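Local coordinates for protein ATP:cob(I)alamin adenosyltransferase, putative (Burkholderia thailandensis, PDB 2ZHZ) that probably transfers the adenosyl group of ATP to the cobalt of cobalamin, making adenosylcobalamin and releasing triphosphate, at residues P148-Y151 with V152-S156. Numbering follows the deposited sequence.
With ATP (adenosine-5'-triphosphate), chain H.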
loop_
_atom_site.group_PDB
_atom_site.type_symbol
_atom_site.label_atom_id
_atom_site.label_comp_id
_atom_site.label_asym_id
_atom_site.label_seq_id
_atom_site.Cartn_x
_atom_site.Cartn_y
_atom_site.Cartn_z
ATOM N N PRO B 148 10.687 -6.651 16.874
ATOM C CA PRO B 148 9.981 -6.353 15.619
ATOM C C PRO B 148 9.494 -4.906 15.563
ATOM O O PRO B 148 9.687 -4.204 14.572
ATOM C CB PRO B 148 8.826 -7.350 15.634
ATOM C CG PRO B 148 9.429 -8.533 16.349
ATOM C CD PRO B 148 10.150 -7.875 17.499
ATOM N N ARG B 149 8.863 -4.486 16.652
ATOM C CA ARG B 149 8.323 -3.144 16.829
ATOM C C ARG B 149 9.449 -2.105 16.746
ATOM O O ARG B 149 9.343 -1.086 16.048
ATOM C CB ARG B 149 7.658 -3.105 18.206
ATOM C CG ARG B 149 6.928 -1.861 18.581
ATOM C CD ARG B 149 6.204 -2.084 19.906
ATOM N NE ARG B 149 7.112 -2.216 21.046
ATOM C CZ ARG B 149 6.977 -3.128 22.008
ATOM N NH1 ARG B 149 5.978 -3.997 21.969
ATOM N NH2 ARG B 149 7.828 -3.158 23.024
ATOM N N ARG B 150 10.530 -2.368 17.469
ATOM C CA ARG B 150 11.666 -1.455 17.486
ATOM C C ARG B 150 12.344 -1.386 16.130
ATOM O O ARG B 150 12.876 -0.341 15.747
ATOM C CB ARG B 150 12.678 -1.895 18.544
ATOM C CG ARG B 150 12.104 -1.962 19.947
ATOM C CD ARG B 150 13.176 -2.366 20.949
ATOM N NE ARG B 150 14.137 -1.290 21.184
ATOM C CZ ARG B 150 15.344 -1.467 21.715
ATOM N NH1 ARG B 150 15.746 -2.684 22.062
ATOM N NH2 ARG B 150 16.144 -0.428 21.907
ATOM N N TYR B 151 12.317 -2.497 15.399
ATOM C CA TYR B 151 12.941 -2.548 14.085
ATOM C C TYR B 151 12.219 -1.659 13.070
ATOM O O TYR B 151 12.846 -0.833 12.409
ATOM C CB TYR B 151 12.978 -3.985 13.562
ATOM C CG TYR B 151 13.677 -4.108 12.228
ATOM C CD1 TYR B 151 15.039 -4.413 12.155
ATOM C CD2 TYR B 151 12.990 -3.869 11.038
ATOM C CE1 TYR B 151 15.696 -4.474 10.927
ATOM C CE2 TYR B 151 13.634 -3.925 9.813
ATOM C CZ TYR B 151 14.985 -4.223 9.761
ATOM O OH TYR B 151 15.622 -4.235 8.547
ATOM N N VAL B 152 10.905 -1.827 12.939
ATOM C CA VAL B 152 10.161 -1.015 11.982
ATOM C C VAL B 152 10.111 0.450 12.406
ATOM O O VAL B 152 9.954 1.340 11.569
ATOM C CB VAL B 152 8.724 -1.557 11.761
ATOM C CG1 VAL B 152 8.789 -2.883 11.017
ATOM C CG2 VAL B 152 8.011 -1.725 13.088
ATOM N N ASN B 153 10.249 0.702 13.704
ATOM C CA ASN B 153 10.248 2.072 14.209
ATOM C C ASN B 153 11.455 2.780 13.583
ATOM O O ASN B 153 11.348 3.891 13.058
ATOM C CB ASN B 153 10.379 2.075 15.738
ATOM C CG ASN B 153 10.101 3.437 16.347
ATOM O OD1 ASN B 153 10.505 3.734 17.474
ATOM N ND2 ASN B 153 9.397 4.267 15.608
ATOM N N ARG B 154 12.600 2.111 13.630
ATOM C CA ARG B 154 13.828 2.654 13.070
ATOM C C ARG B 154 13.807 2.680 11.548
ATOM O O ARG B 154 14.310 3.617 10.935
ATOM C CB ARG B 154 15.025 1.834 13.561
ATOM C CG ARG B 154 15.333 2.064 15.024
ATOM C CD ARG B 154 16.338 1.063 15.586
ATOM N NE ARG B 154 16.641 1.405 16.972
ATOM C CZ ARG B 154 15.742 1.418 17.949
ATOM N NH1 ARG B 154 14.480 1.091 17.700
ATOM N NH2 ARG B 154 16.089 1.800 19.170
ATOM N N LEU B 155 13.220 1.656 10.937
ATOM C CA LEU B 155 13.173 1.590 9.483
ATOM C C LEU B 155 12.425 2.754 8.828
ATOM O O LEU B 155 12.862 3.257 7.794
ATOM C CB LEU B 155 12.567 0.259 9.023
ATOM C CG LEU B 155 12.510 0.053 7.504
ATOM C CD1 LEU B 155 13.896 0.246 6.895
ATOM C CD2 LEU B 155 11.983 -1.340 7.199
ATOM N N SER B 156 11.304 3.188 9.401
ATOM C CA SER B 156 10.577 4.297 8.784
ATOM C C SER B 156 11.440 5.553 8.849
ATOM O O SER B 156 11.428 6.378 7.937
ATOM C CB SER B 156 9.215 4.533 9.461
ATOM O OG SER B 156 9.338 4.990 10.792
HETATM P PG ATP H . 10.495 7.734 17.619
HETATM O O1G ATP H . 10.446 6.435 18.367
HETATM O O2G ATP H . 11.614 8.628 18.066
HETATM O O3G ATP H . 10.578 7.502 16.135
HETATM P PB ATP H . 7.639 8.052 17.557
HETATM O O1B ATP H . 7.693 6.706 16.896
HETATM O O2B ATP H . 6.763 8.206 18.776
HETATM O O3B ATP H . 9.136 8.561 17.922
HETATM P PA ATP H . 7.810 9.454 15.002
HETATM O O1A ATP H . 8.073 8.161 14.310
HETATM O O2A ATP H . 8.917 10.471 15.134
HETATM O O3A ATP H . 7.171 9.187 16.489
HETATM O "O5'" ATP H . 6.568 10.136 14.241
HETATM C "C5'" ATP H . 6.244 11.506 14.452
HETATM C "C4'" ATP H . 4.736 11.685 14.594
HETATM O "O4'" ATP H . 3.987 10.754 13.773
HETATM C "C3'" ATP H . 4.266 11.517 16.036
HETATM O "O3'" ATP H . 3.809 12.773 16.552
HETATM C "C2'" ATP H . 3.184 10.446 15.989
HETATM O "O2'" ATP H . 1.946 10.992 16.465
HETATM C "C1'" ATP H . 3.059 9.990 14.547
HETATM N N9 ATP H . 3.386 8.528 14.380
HETATM C C8 ATP H . 4.345 7.822 15.039
HETATM N N7 ATP H . 4.382 6.528 14.642
HETATM C C5 ATP H . 3.430 6.375 13.705
HETATM C C6 ATP H . 2.922 5.255 12.855
HETATM N N6 ATP H . 3.466 4.021 12.944
HETATM N N1 ATP H . 1.890 5.518 11.982
HETATM C C2 ATP H . 1.323 6.763 11.873
HETATM N N3 ATP H . 1.744 7.826 12.620
HETATM C C4 ATP H . 2.771 7.697 13.533
#
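The guanidinium of Arg-154 meets the backbone O of Arg-150, one helical turn back, at its edge: NH1 donates to that O over 2.9 Å, almost within the guanidinium plane. NH1 stands above the carbonyl plane, while the backbone N of Arg-154 reaches the same O from the opposite face at 3.3 Å, so two donors grip one oxygen. CG of Arg-154 lies beside its own backbone N (chi1 -72°); the chain then extends past this carbonyl, and the bend at chi4 (62°) returns NH1 to it. The two arginines lie side by side with guanidinium planes perpendicular and NH2 atoms 3.5 Å apart. Arg-154 forms salt bridges through NH2 with Asp-14 of the second subunit and through NE with Asp-93 of helix 86-101, which fixes the group's rotation. Arg-150 has the length and N-H groups to reach Ser-6 OG with NH1 and Ile-8 O with NH2, both of the second subunit. The Tyr-151 ring meets Leu-155 obliquely, CE2 4.0 Å from CD2, an apolar contact, while its hydroxyl hydrogen-bonds Asp-68. Asn-153 faces the nucleotide, its short polar side chain beside the ATP phosphates and a bound magnesium ion. Helix 147-169 thus sets Tyr-151 between helices 56-77 and 86-101, Leu-155 between 56-77 and 116-141, Arg-150 and Arg-154 against 86-101, and Val-152 and Asn-153 against Glu-132 of 116-141, uniting bundle core, trimer interface and ATP site.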